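Local coordinates for O-methyltransferase, putative (Bacillus cereus, PDB 3DUW), which transfers methyl groups from S-adenosyl-L-methionine to hydroxyl oxygens of its acceptors, as an O-methyltransferase of the class I family, at the interface of chains A and B. Coordinates in Å, arbitrary orientation; residue numbers count along the deposited sequence, not the author numbering. Chains: chain A/B, O-methyltransferase, putative.

The interface of chains A and B. Residues chain A 53, 57, 162, 201, 218, 220; chain B 52-53, 56.
Helix 44-57 of chain B lies against strands 162-166, 200-209 and 214-221 of chain A, and its residues also meet helix 44-57 of chain A. B:Ile56 gives up 91 Å² here, the largest share among the residues described. CG1 is anti to the carbonyl carbon (chi1 -66°), and the extended chi2 (169°) carries CD1 on toward the strands. There CD1 lies 3.7 Å from CG2 of A:Val162, and the two side chains cross at about a right angle. CG1 of B:Ile56 also packs against CG2 of A:Val220. The other branch, CG2, turns to the neighbouring helix and touches CB of A:Gln57 at 3.7 Å. The two branches thus have different neighbours: CG1 with CD1 meets the strand valines, and CG2 meets the helix.

A:Met218 is a selenomethionine. Its chain is extended as far as the selenium and then bends at chi3 (85°). The bend carries CE over to CB of B:Leu52, 3.7 Å away, while SE faces CD1 of B:Ile56 tip to tip. B:Leu52 and A:Met218 run past each other in opposite directions. The two methyls of the leucine have different neighbours. CD1 lies 3.6 Å from the backbone O of A:Met218, and CD2 sits near OG of A:Ser201 and CG2 of A:Val220.

The same leucine of both helices meets its own copy, A:Leu53 CD1 to B:Leu53 CD1 at 3.5 Å. This fits the two-fold symmetry of the whole interface, in which every contact recurs with the chains exchanged. The deposited assembly is a dimer, and this apolar patch may help hold the pair together. Direct polar bonds between the chains are absent from this patch. At its margin a water links two backbone carbonyls, 2.9 Å from O of B:Ile56 and a longer 3.3 Å from O of A:Gln57.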
# COMPACT_ATOMS: atom_id res chain seq x y z
N LEU A 53 2.04 -5.46 -5.02
CA LEU A 53 1.32 -4.45 -5.79
C LEU A 53 1.48 -4.72 -7.28
O LEU A 53 0.54 -4.52 -8.05
CB LEU A 53 1.84 -3.05 -5.44
CG LEU A 53 0.92 -1.90 -5.88
CD1 LEU A 53 -0.47 -2.08 -5.26
CD2 LEU A 53 1.53 -0.57 -5.46
N GLN A 57 -1.73 -5.40 -9.76
CA GLN A 57 -1.97 -4.67 -10.99
C GLN A 57 -1.80 -5.57 -12.21
O GLN A 57 -2.39 -5.31 -13.26
CB GLN A 57 -1.01 -3.50 -11.14
CG GLN A 57 -1.07 -2.90 -12.54
CD GLN A 57 -0.12 -1.75 -12.75
OE1 GLN A 57 1.06 -1.84 -12.42
NE2 GLN A 57 -0.63 -0.67 -13.32
N VAL A 162 0.62 2.69 -12.40
CA VAL A 162 0.82 2.92 -10.97
C VAL A 162 2.21 3.51 -10.78
O VAL A 162 3.18 3.04 -11.37
CB VAL A 162 0.73 1.60 -10.18
CG1 VAL A 162 1.12 1.84 -8.72
CG2 VAL A 162 -0.68 1.04 -10.26
N SER A 201 -3.93 10.91 -9.60
CA SER A 201 -4.57 10.95 -8.29
C SER A 201 -3.66 10.16 -7.36
O SER A 201 -3.24 9.05 -7.69
CB SER A 201 -5.96 10.32 -8.34
OG SER A 201 -5.89 8.96 -8.75
N MSE A 218 1.64 6.79 -3.48
CA MSE A 218 1.10 5.82 -4.43
C MSE A 218 0.15 6.64 -5.27
O MSE A 218 -0.80 7.24 -4.76
CB MSE A 218 0.36 4.67 -3.73
CG MSE A 218 -0.19 3.65 -4.73
SE MSE A 218 -0.83 2.01 -3.92
CE MSE A 218 -2.61 2.59 -3.48
N VAL A 220 -1.98 6.95 -9.25
CA VAL A 220 -2.52 6.23 -10.38
C VAL A 220 -2.82 7.23 -11.49
O VAL A 220 -3.41 8.28 -11.25
CB VAL A 220 -3.82 5.47 -10.02
CG1 VAL A 220 -4.39 4.78 -11.25
CG2 VAL A 220 -3.54 4.45 -8.93
N LEU B 52 -7.66 3.84 -4.19
CA LEU B 52 -6.70 3.61 -5.26
C LEU B 52 -6.37 2.13 -5.42
O LEU B 52 -6.22 1.65 -6.54
CB LEU B 52 -5.43 4.43 -5.00
CG LEU B 52 -5.62 5.94 -5.10
CD1 LEU B 52 -4.34 6.65 -4.68
CD2 LEU B 52 -6.00 6.33 -6.53
N LEU B 53 -6.26 1.40 -4.31
CA LEU B 53 -5.95 -0.03 -4.41
C LEU B 53 -7.11 -0.76 -5.09
O LEU B 53 -6.90 -1.69 -5.88
CB LEU B 53 -5.68 -0.63 -3.04
CG LEU B 53 -5.00 -2.00 -3.09
CD1 LEU B 53 -3.64 -1.87 -3.77
CD2 LEU B 53 -4.84 -2.54 -1.69
N ILE B 56 -6.70 -0.10 -8.72
CA ILE B 56 -5.58 -0.85 -9.29
C ILE B 56 -5.99 -2.31 -9.52
O ILE B 56 -5.65 -2.91 -10.53
CB ILE B 56 -4.35 -0.78 -8.36
CG1 ILE B 56 -3.84 0.66 -8.30
CG2 ILE B 56 -3.26 -1.73 -8.85
CD1 ILE B 56 -2.80 0.91 -7.23
O HOH W 1 -5.38 -5.41 -11.97